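Local coordinates for protein multicopper oxidase type 1 (Nitrosomonas europaea, PDB 3G5W) that probably oxidises substrates as a two-domain, laccase-like multicopper oxidase that binds blue copper and copper-oxygen centres, at residues R13-D21 / Y166-E176; N109-W118 / W146-G157. All coordinates share one frame; numbering follows the deposited sequence.

Both contacts join the first cupredoxin domain to the second, side by side, with centres about 14 Å apart; along the chain, contact 2 is nested inside the loop closed by contact 1. They meet directly. W146 N lies 2.8 Å from Y166 O, where strands 137-146 and 166-169 pair, and R13 NH1 lies 2.8 Å from N152 OD1. Contact 2 carries two ligands of the mononuclear copper, H111 and M117, and its W118 side chain is about 8 Å from a Cu-O-Cu unit. Contact 1 stands farther back: its I14 side chain is about 10 Å from that of M117, and its F174 side chain about 11 Å from a Cu-O-Cu unit.

Contact 1: residues R13-D21 / Y166-E176; sequences RIVLVGKRD and YYTINAKSFPE
The Y166 ring takes R20 CG over the centre of one face and V17 CG2 at its edge. The first is a CH-pi contact, with R20 CG 3.6 Å from the Y166 ring centroid and 9° off the ring normal. The guanidinium itself stands steeply to the ring, planes 76° apart, with Y166 CE2 near its edge. R20 manages this by bending at chi2 and chi3, which lays the aliphatic stem on the tyrosine and carries NH1 back to D21, where it bonds to the backbone O and forms a salt bridge with OD1. Here the beta hairpin of strands 2-15 and 20-27, reversed by a type II' turn from V17 to R20, lies against edge strand 166-169 of the second cupredoxin domain and the loop that follows it.

Beside Y166, L16 splits its branches: CD1 packs 3.8 Å from Y166 CB, while CD2 points to T168 CG2 and A171 O. I14 CD1 continues the apolar seam onto A171 CB. V17 is pressed hard against S173, its CG2 only 3.3 Å from S173 CB, and its chi1 of -125° lies off the staggered positions, so some strain is likely.

Polar bonds complete the join. S173 N donates to L16 O at 3.2 Å, coming from above the carbonyl plane. K172, bent along its whole length, drapes CD and CE past L16 O and delivers NZ to V15 O at 2.8 Å. At the hairpin turn the G18 amide bonds to E176 OE2 at 2.7 Å, on the syn side but well out of the carboxylate plane. The carboxylate's other oxygen serves the same turn indirectly: a single water donates one proton to E176 OE1 at 2.8 Å and the other to G18 O at 2.7 Å.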
loop_
_atom_site.group_PDB
_atom_site.type_symbol
_atom_site.label_atom_id
_atom_site.label_comp_id
_atom_site.label_asym_id
_atom_site.label_seq_id
_atom_site.Cartn_x
_atom_site.Cartn_y
_atom_site.Cartn_z
ATOM N N ARG A 13 -4.338 22.397 -22.646
ATOM C CA ARG A 13 -5.203 22.664 -21.501
ATOM C C ARG A 13 -6.282 21.586 -21.407
ATOM O O ARG A 13 -6.975 21.315 -22.381
ATOM C CB ARG A 13 -5.837 24.053 -21.616
ATOM C CG ARG A 13 -6.716 24.447 -20.440
ATOM C CD ARG A 13 -6.976 25.962 -20.386
ATOM N NE ARG A 13 -5.776 26.775 -20.643
ATOM C CZ ARG A 13 -4.754 26.938 -19.799
ATOM N NH1 ARG A 13 -4.737 26.331 -18.619
ATOM N NH2 ARG A 13 -3.729 27.706 -20.148
ATOM N N ILE A 14 -6.395 20.962 -20.237
ATOM C CA ILE A 14 -7.490 20.023 -19.954
ATOM C C ILE A 14 -8.272 20.510 -18.736
ATOM O O ILE A 14 -7.790 21.356 -17.983
ATOM C CB ILE A 14 -6.997 18.554 -19.741
ATOM C CG1 ILE A 14 -6.160 18.410 -18.458
ATOM C CG2 ILE A 14 -6.247 18.032 -20.983
ATOM C CD1 ILE A 14 -5.902 16.946 -18.035
ATOM N N VAL A 15 -9.481 19.988 -18.567
ATOM C CA VAL A 15 -10.330 20.318 -17.428
ATOM C C VAL A 15 -10.658 19.029 -16.673
ATOM O O VAL A 15 -11.234 18.100 -17.242
ATOM C CB VAL A 15 -11.641 21.024 -17.878
ATOM C CG1 VAL A 15 -12.560 21.262 -16.686
ATOM C CG2 VAL A 15 -11.330 22.345 -18.592
ATOM N N LEU A 16 -10.274 18.971 -15.402
ATOM C CA LEU A 16 -10.494 17.768 -14.596
ATOM C C LEU A 16 -11.968 17.628 -14.204
ATOM O O LEU A 16 -12.594 16.595 -14.453
ATOM C CB LEU A 16 -9.594 17.775 -13.353
ATOM C CG LEU A 16 -8.079 17.949 -13.531
ATOM C CD1 LEU A 16 -7.374 17.802 -12.183
ATOM C CD2 LEU A 16 -7.497 16.962 -14.552
ATOM N N VAL A 17 -12.499 18.679 -13.587
ATOM C CA VAL A 17 -13.901 18.779 -13.180
ATOM C C VAL A 17 -14.239 20.248 -13.083
ATOM O O VAL A 17 -13.357 21.063 -12.826
ATOM C CB VAL A 17 -14.191 18.266 -11.747
ATOM C CG1 VAL A 17 -15.271 17.193 -11.736
ATOM C CG2 VAL A 17 -12.923 17.924 -10.974
ATOM N N GLY A 18 -15.522 20.570 -13.239
ATOM C CA GLY A 18 -16.009 21.939 -13.070
ATOM C C GLY A 18 -15.114 22.936 -13.775
ATOM O O GLY A 18 -14.897 22.836 -14.986
ATOM N N LYS A 19 -14.576 23.877 -13.002
ATOM C CA LYS A 19 -13.687 24.917 -13.520
ATOM C C LYS A 19 -12.202 24.630 -13.258
ATOM O O LYS A 19 -11.337 25.470 -13.538
ATOM C CB LYS A 19 -14.090 26.286 -12.946
ATOM C CG LYS A 19 -15.365 26.846 -13.564
ATOM C CD LYS A 19 -15.915 28.039 -12.792
ATOM C CE LYS A 19 -17.090 28.657 -13.556
ATOM N NZ LYS A 19 -18.027 29.397 -12.656
ATOM N N ARG A 20 -11.904 23.439 -12.735
ATOM C CA ARG A 20 -10.522 23.060 -12.457
ATOM C C ARG A 20 -9.786 22.603 -13.722
ATOM O O ARG A 20 -9.912 21.448 -14.155
ATOM C CB ARG A 20 -10.455 22.013 -11.325
ATOM C CG ARG A 20 -9.081 21.402 -11.036
ATOM C CD ARG A 20 -7.910 22.354 -11.292
ATOM N NE ARG A 20 -7.899 23.487 -10.387
ATOM C CZ ARG A 20 -7.373 24.679 -10.659
ATOM N NH1 ARG A 20 -6.815 24.944 -11.835
ATOM N NH2 ARG A 20 -7.423 25.620 -9.737
ATOM N N ASP A 21 -9.021 23.526 -14.306
ATOM C CA ASP A 21 -8.219 23.226 -15.482
ATOM C C ASP A 21 -6.777 22.892 -15.102
ATOM O O ASP A 21 -6.359 23.130 -13.967
ATOM C CB ASP A 21 -8.295 24.363 -16.521
ATOM C CG ASP A 21 -7.556 25.629 -16.088
ATOM O OD1 ASP A 21 -7.249 25.800 -14.889
ATOM O OD2 ASP A 21 -7.291 26.477 -16.967
ATOM N N TYR A 166 -6.972 16.895 -6.229
ATOM C CA TYR A 166 -7.848 16.330 -7.265
ATOM C C TYR A 166 -7.396 14.931 -7.670
ATOM O O TYR A 166 -6.200 14.647 -7.734
ATOM C CB TYR A 166 -7.978 17.249 -8.497
ATOM C CG TYR A 166 -8.787 18.497 -8.212
ATOM C CD1 TYR A 166 -10.153 18.554 -8.514
ATOM C CD2 TYR A 166 -8.190 19.613 -7.620
ATOM C CE1 TYR A 166 -10.903 19.694 -8.236
ATOM C CE2 TYR A 166 -8.926 20.755 -7.336
ATOM C CZ TYR A 166 -10.280 20.791 -7.652
ATOM O OH TYR A 166 -11.004 21.917 -7.370
ATOM N N TYR A 167 -8.376 14.067 -7.923
ATOM C CA TYR A 167 -8.138 12.653 -8.208
ATOM C C TYR A 167 -9.010 12.245 -9.388
ATOM O O TYR A 167 -10.192 12.563 -9.422
ATOM C CB TYR A 167 -8.437 11.813 -6.954
ATOM C CG TYR A 167 -7.743 12.400 -5.755
ATOM C CD1 TYR A 167 -6.412 12.080 -5.474
ATOM C CD2 TYR A 167 -8.383 13.346 -4.951
ATOM C CE1 TYR A 167 -5.746 12.660 -4.393
ATOM C CE2 TYR A 167 -7.724 13.928 -3.869
ATOM C CZ TYR A 167 -6.409 13.573 -3.599
ATOM O OH TYR A 167 -5.744 14.139 -2.536
ATOM N N THR A 168 -8.421 11.556 -10.359
ATOM C CA THR A 168 -9.116 11.320 -11.627
ATOM C C THR A 168 -9.060 9.868 -12.116
ATOM O O THR A 168 -8.123 9.140 -11.801
ATOM C CB THR A 168 -8.583 12.252 -12.763
ATOM O OG1 THR A 168 -7.200 11.980 -13.012
ATOM C CG2 THR A 168 -8.761 13.747 -12.417
ATOM N N ILE A 169 -10.093 9.462 -12.853
ATOM C CA ILE A 169 -10.035 8.289 -13.737
ATOM C C ILE A 169 -9.973 8.849 -15.157
ATOM O O ILE A 169 -10.870 9.596 -15.566
ATOM C CB ILE A 169 -11.292 7.382 -13.645
ATOM C CG1 ILE A 169 -11.561 6.928 -12.203
ATOM C CG2 ILE A 169 -11.136 6.161 -14.581
ATOM C CD1 ILE A 169 -12.914 6.220 -12.007
ATOM N N ASN A 170 -8.909 8.517 -15.889
ATOM C CA ASN A 170 -8.695 9.045 -17.255
ATOM C C ASN A 170 -8.858 10.568 -17.323
ATOM O O ASN A 170 -9.532 11.107 -18.215
ATOM C CB ASN A 170 -9.595 8.334 -18.268
ATOM C CG ASN A 170 -9.361 6.830 -18.295
ATOM O OD1 ASN A 170 -8.342 6.345 -17.803
ATOM N ND2 ASN A 170 -10.311 6.084 -18.862
ATOM N N ALA A 171 -8.253 11.241 -16.346
ATOM C CA ALA A 171 -8.189 12.708 -16.295
ATOM C C ALA A 171 -9.518 13.436 -16.059
ATOM O O ALA A 171 -9.593 14.646 -16.284
ATOM C CB ALA A 171 -7.474 13.273 -17.534
ATOM N N LYS A 172 -10.549 12.714 -15.609
ATOM C CA LYS A 172 -11.765 13.354 -15.078
ATOM C C LYS A 172 -12.087 12.927 -13.651
ATOM O O LYS A 172 -11.874 11.776 -13.275
ATOM C CB LYS A 172 -12.989 13.098 -15.963
ATOM C CG LYS A 172 -12.841 13.535 -17.421
ATOM C CD LYS A 172 -12.525 15.026 -17.563
ATOM C CE LYS A 172 -13.768 15.873 -17.690
ATOM N NZ LYS A 172 -13.488 17.030 -18.610
ATOM N N SER A 173 -12.604 13.865 -12.861
ATOM C CA SER A 173 -13.159 13.542 -11.551
ATOM C C SER A 173 -14.674 13.384 -11.650
ATOM O O SER A 173 -15.329 14.033 -12.470
ATOM C CB SER A 173 -12.828 14.629 -10.526
ATOM O OG SER A 173 -11.435 14.896 -10.464
ATOM N N PHE A 174 -15.223 12.509 -10.817
ATOM C CA PHE A 174 -16.654 12.463 -10.593
ATOM C C PHE A 174 -17.105 13.869 -10.151
ATOM O O PHE A 174 -16.411 14.515 -9.357
ATOM C CB PHE A 174 -16.975 11.444 -9.498
ATOM C CG PHE A 174 -18.446 11.198 -9.313
ATOM C CD1 PHE A 174 -19.178 11.938 -8.393
ATOM C CD2 PHE A 174 -19.099 10.232 -10.069
ATOM C CE1 PHE A 174 -20.548 11.719 -8.227
ATOM C CE2 PHE A 174 -20.459 10.006 -9.912
ATOM C CZ PHE A 174 -21.182 10.751 -8.991
ATOM N N PRO A 175 -18.281 14.331 -10.621
ATOM C CA PRO A 175 -19.280 13.641 -11.450
ATOM C C PRO A 175 -19.092 13.721 -12.970
ATOM O O PRO A 175 -20.050 13.485 -13.708
ATOM C CB PRO A 175 -20.587 14.333 -11.045
ATOM C CG PRO A 175 -20.167 15.741 -10.726
ATOM C CD PRO A 175 -18.729 15.689 -10.246
ATOM N N GLU A 176 -17.887 14.030 -13.433
ATOM C CA GLU A 176 -17.643 14.137 -14.876
ATOM C C GLU A 176 -16.975 12.899 -15.498
ATOM O O GLU A 176 -16.571 12.906 -16.667
ATOM C CB GLU A 176 -16.888 15.424 -15.195
ATOM C CG GLU A 176 -17.782 16.645 -15.083
ATOM C CD GLU A 176 -17.025 17.948 -15.187
ATOM O OE1 GLU A 176 -16.132 18.059 -16.056
ATOM O OE2 GLU A 176 -17.331 18.864 -14.395
HETATM O O HOH W 1 -9.393 15.863 -18.603
HETATM O O HOH W 2 -15.998 20.851 -16.485
#

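Contact 2: residues N109-W118 / W146-G157; sequences NEHVTMRGMW and WVSSWANKPGEG. With CU (copper (II) ion), chain G.
M114 fills the apolar centre, its CE 3.9 Å from V147 CG2 and its SD against W150 CB. With CG set between the backbone N and the carbonyl carbon (chi1 66°) and a bend at chi3, the sulfur sits 4.8 Å from the centroid of the five-membered W150 ring, an oblique Met-aromatic contact. W146 packs beside it, CZ3 approaching M114 O, a buried carbonyl with no polar partner; W118 brings its ring edge to W146, CZ2 to CZ2.

Farther out, the R115 guanidinium lies between P154 CA on one face and M114 CG on the other. NH1 and NH2 both grip W150 O, end-on; NH1 also reaches E156 O at 3.0 Å, and NH2 reaches A151 O. NE turns to E110 OE2 at 2.8 Å, which uses its anti lone pair and accepts G155 N at 2.7 Å on the syn side.

Those carbonyls and the G155 N-H tie the loop to 109-118, while the internal salt bridge holds R115 and E110 in place and probably balances their charges. H111 ND1 binds copper at 2.1 Å beside H56, C104 and M117, so the domain interface is built directly onto the mononuclear copper site.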
loop_
_atom_site.group_PDB
_atom_site.type_symbol
_atom_site.label_atom_id
_atom_site.label_comp_id
_atom_site.label_asym_id
_atom_site.label_seq_id
_atom_site.Cartn_x
_atom_site.Cartn_y
_atom_site.Cartn_z
ATOM N N ASN A 109 8.201 13.338 -11.159
ATOM C CA ASN A 109 7.491 13.987 -10.054
ATOM C C ASN A 109 6.577 15.135 -10.497
ATOM O O ASN A 109 5.589 15.440 -9.821
ATOM C CB ASN A 109 8.477 14.469 -8.983
ATOM C CG ASN A 109 9.539 15.394 -9.538
ATOM O OD1 ASN A 109 10.306 15.013 -10.423
ATOM N ND2 ASN A 109 9.602 16.618 -9.007
ATOM N N GLU A 110 6.915 15.766 -11.625
ATOM C CA GLU A 110 6.033 16.744 -12.270
ATOM C C GLU A 110 5.345 16.199 -13.532
ATOM O O GLU A 110 4.119 16.257 -13.646
ATOM C CB GLU A 110 6.779 18.042 -12.620
ATOM C CG GLU A 110 5.838 19.143 -13.153
ATOM C CD GLU A 110 6.528 20.178 -14.042
ATOM O OE1 GLU A 110 7.769 20.312 -13.965
ATOM O OE2 GLU A 110 5.823 20.857 -14.827
ATOM N N HIS A 111 6.138 15.687 -14.472
ATOM C CA HIS A 111 5.645 15.366 -15.822
ATOM C C HIS A 111 4.589 14.261 -15.846
ATOM O O HIS A 111 3.569 14.390 -16.531
ATOM C CB HIS A 111 6.807 15.020 -16.768
ATOM C CG HIS A 111 7.664 16.197 -17.143
ATOM N ND1 HIS A 111 8.310 16.291 -18.358
ATOM C CD2 HIS A 111 7.970 17.331 -16.468
ATOM C CE1 HIS A 111 8.994 17.421 -18.406
ATOM N NE2 HIS A 111 8.796 18.075 -17.275
ATOM N N VAL A 112 4.831 13.185 -15.100
ATOM C CA VAL A 112 3.873 12.074 -15.041
ATOM C C VAL A 112 2.755 12.387 -14.042
ATOM O O VAL A 112 1.576 12.323 -14.387
ATOM C CB VAL A 112 4.553 10.707 -14.719
ATOM C CG1 VAL A 112 3.530 9.570 -14.733
ATOM C CG2 VAL A 112 5.640 10.410 -15.722
ATOM N N THR A 113 3.134 12.746 -12.815
ATOM C CA THR A 113 2.165 13.051 -11.757
ATOM C C THR A 113 1.114 14.099 -12.151
ATOM O O THR A 113 -0.083 13.885 -11.925
ATOM C CB THR A 113 2.871 13.477 -10.444
ATOM O OG1 THR A 113 3.799 12.457 -10.049
ATOM C CG2 THR A 113 1.861 13.710 -9.316
ATOM N N MET A 114 1.547 15.211 -12.752
ATOM C CA MET A 114 0.619 16.325 -12.991
ATOM C C MET A 114 0.653 17.010 -14.367
ATOM O O MET A 114 0.052 18.070 -14.537
ATOM C CB MET A 114 0.736 17.367 -11.871
ATOM C CG MET A 114 2.081 18.101 -11.798
ATOM S SD MET A 114 2.246 19.066 -10.271
ATOM C CE MET A 114 2.580 17.770 -9.066
ATOM N N ARG A 115 1.321 16.414 -15.349
ATOM C CA ARG A 115 1.295 16.997 -16.704
ATOM C C ARG A 115 0.674 16.061 -17.743
ATOM O O ARG A 115 0.782 16.303 -18.945
ATOM C CB ARG A 115 2.690 17.473 -17.137
ATOM C CG ARG A 115 3.332 18.507 -16.196
ATOM C CD ARG A 115 2.580 19.835 -16.166
ATOM N NE ARG A 115 3.037 20.667 -15.053
ATOM C CZ ARG A 115 2.303 21.588 -14.433
ATOM N NH1 ARG A 115 2.823 22.267 -13.420
ATOM N NH2 ARG A 115 1.056 21.833 -14.812
ATOM N N GLY A 116 0.013 15.003 -17.261
ATOM C CA GLY A 116 -0.758 14.085 -18.104
ATOM C C GLY A 116 0.016 13.326 -19.174
ATOM O O GLY A 116 -0.551 12.974 -20.208
ATOM N N MET A 117 1.300 13.055 -18.920
ATOM C CA MET A 117 2.169 12.416 -19.911
ATOM C C MET A 117 2.116 10.897 -19.783
ATOM O O MET A 117 3.089 10.270 -19.386
ATOM C CB MET A 117 3.620 12.917 -19.789
ATOM C CG MET A 117 3.768 14.432 -19.888
ATOM S SD MET A 117 5.429 14.914 -20.385
ATOM C CE MET A 117 5.418 14.467 -22.128
ATOM N N TRP A 118 0.962 10.323 -20.111
ATOM C CA TRP A 118 0.725 8.884 -19.969
ATOM C C TRP A 118 -0.471 8.414 -20.790
ATOM O O TRP A 118 -1.432 9.156 -21.022
ATOM C CB TRP A 118 0.571 8.477 -18.484
ATOM C CG TRP A 118 -0.183 9.485 -17.639
ATOM C CD1 TRP A 118 0.360 10.438 -16.814
ATOM C CD2 TRP A 118 -1.605 9.647 -17.556
ATOM N NE1 TRP A 118 -0.635 11.180 -16.232
ATOM C CE2 TRP A 118 -1.850 10.720 -16.669
ATOM C CE3 TRP A 118 -2.695 8.991 -18.144
ATOM C CZ2 TRP A 118 -3.145 11.150 -16.350
ATOM C CZ3 TRP A 118 -3.982 9.424 -17.834
ATOM C CH2 TRP A 118 -4.192 10.492 -16.938
ATOM N N TRP A 146 -3.552 14.802 -8.474
ATOM C CA TRP A 146 -3.124 16.111 -8.976
ATOM C C TRP A 146 -2.945 17.120 -7.849
ATOM O O TRP A 146 -3.661 17.064 -6.853
ATOM C CB TRP A 146 -4.134 16.668 -9.992
ATOM C CG TRP A 146 -4.497 15.729 -11.123
ATOM C CD1 TRP A 146 -5.310 14.625 -11.046
ATOM C CD2 TRP A 146 -4.080 15.821 -12.495
ATOM N NE1 TRP A 146 -5.412 14.021 -12.282
ATOM C CE2 TRP A 146 -4.667 14.731 -13.187
ATOM C CE3 TRP A 146 -3.262 16.710 -13.205
ATOM C CZ2 TRP A 146 -4.472 14.516 -14.557
ATOM C CZ3 TRP A 146 -3.073 16.500 -14.572
ATOM C CH2 TRP A 146 -3.671 15.402 -15.231
ATOM N N VAL A 147 -1.995 18.042 -8.030
ATOM C CA VAL A 147 -1.743 19.146 -7.095
ATOM C C VAL A 147 -2.123 20.471 -7.778
ATOM O O VAL A 147 -1.361 20.991 -8.597
ATOM C CB VAL A 147 -0.260 19.183 -6.640
ATOM C CG1 VAL A 147 -0.014 20.327 -5.647
ATOM C CG2 VAL A 147 0.154 17.845 -6.003
ATOM N N SER A 148 -3.297 21.010 -7.443
ATOM C CA SER A 148 -3.858 22.155 -8.176
ATOM C C SER A 148 -3.054 23.461 -8.069
ATOM O O SER A 148 -3.175 24.336 -8.938
ATOM C CB SER A 148 -5.323 22.402 -7.795
ATOM O OG SER A 148 -5.427 22.978 -6.508
ATOM N N SER A 149 -2.229 23.585 -7.030
ATOM C CA SER A 149 -1.379 24.775 -6.869
ATOM C C SER A 149 -0.388 24.939 -8.025
ATOM O O SER A 149 0.103 26.040 -8.268
ATOM C CB SER A 149 -0.640 24.751 -5.532
ATOM O OG SER A 149 0.391 23.779 -5.542
ATOM N N TRP A 150 -0.114 23.852 -8.750
ATOM C CA TRP A 150 0.794 23.904 -9.902
ATOM C C TRP A 150 0.076 23.827 -11.251
ATOM O O TRP A 150 0.728 23.739 -12.295
ATOM C CB TRP A 150 1.859 22.801 -9.818
ATOM C CG TRP A 150 2.661 22.823 -8.542
ATOM C CD1 TRP A 150 2.628 21.893 -7.539
ATOM C CD2 TRP A 150 3.610 23.821 -8.133
ATOM N NE1 TRP A 150 3.494 22.248 -6.534
ATOM C CE2 TRP A 150 4.107 23.429 -6.868
ATOM C CE3 TRP A 150 4.085 25.009 -8.710
ATOM C CZ2 TRP A 150 5.059 24.181 -6.168
ATOM C CZ3 TRP A 150 5.038 25.762 -8.014
ATOM C CH2 TRP A 150 5.515 25.340 -6.754
ATOM N N ALA A 151 -1.256 23.885 -11.225
ATOM C CA ALA A 151 -2.079 23.689 -12.421
ATOM C C ALA A 151 -1.566 24.491 -13.608
ATOM O O ALA A 151 -1.390 23.956 -14.700
ATOM C CB ALA A 151 -3.539 24.030 -12.136
ATOM N N ASN A 152 -1.305 25.772 -13.380
ATOM C CA ASN A 152 -0.889 26.642 -14.463
ATOM C C ASN A 152 0.550 27.127 -14.341
ATOM O O ASN A 152 0.890 28.240 -14.749
ATOM C CB ASN A 152 -1.900 27.775 -14.629
ATOM C CG ASN A 152 -3.208 27.282 -15.229
ATOM O OD1 ASN A 152 -3.225 26.704 -16.323
ATOM N ND2 ASN A 152 -4.304 27.487 -14.514
ATOM N N LYS A 153 1.397 26.257 -13.802
ATOM C CA LYS A 153 2.814 26.552 -13.638
ATOM C C LYS A 153 3.701 25.451 -14.239
ATOM O O LYS A 153 4.396 24.745 -13.501
ATOM C CB LYS A 153 3.136 26.796 -12.157
ATOM C CG LYS A 153 2.571 28.117 -11.616
ATOM C CD LYS A 153 2.880 28.307 -10.141
ATOM C CE LYS A 153 2.352 29.648 -9.638
ATOM N NZ LYS A 153 3.058 30.811 -10.269
ATOM N N PRO A 154 3.696 25.315 -15.584
ATOM C CA PRO A 154 4.482 24.276 -16.261
ATOM C C PRO A 154 5.972 24.424 -15.965
ATOM O O PRO A 154 6.484 25.543 -15.923
ATOM C CB PRO A 154 4.207 24.538 -17.750
ATOM C CG PRO A 154 3.760 25.951 -17.813
ATOM C CD PRO A 154 2.968 26.147 -16.559
ATOM N N GLY A 155 6.651 23.304 -15.739
ATOM C CA GLY A 155 8.062 23.327 -15.361
ATOM C C GLY A 155 8.270 23.397 -13.858
ATOM O O GLY A 155 9.406 23.374 -13.381
ATOM N N GLU A 156 7.172 23.489 -13.112
ATOM C CA GLU A 156 7.214 23.525 -11.651
ATOM C C GLU A 156 6.288 22.470 -11.050
ATOM O O GLU A 156 5.316 22.063 -11.682
ATOM C CB GLU A 156 6.790 24.905 -11.134
ATOM C CG GLU A 156 7.684 26.056 -11.543
ATOM C CD GLU A 156 7.192 27.379 -10.986
ATOM O OE1 GLU A 156 6.634 28.186 -11.764
ATOM O OE2 GLU A 156 7.350 27.604 -9.765
ATOM N N GLY A 157 6.588 22.045 -9.820
ATOM C CA GLY A 157 5.707 21.140 -9.076
ATOM C C GLY A 157 6.295 19.779 -8.750
ATOM O O GLY A 157 7.329 19.390 -9.287
HETATM CU CU CU G . 8.196 14.882 -19.933
#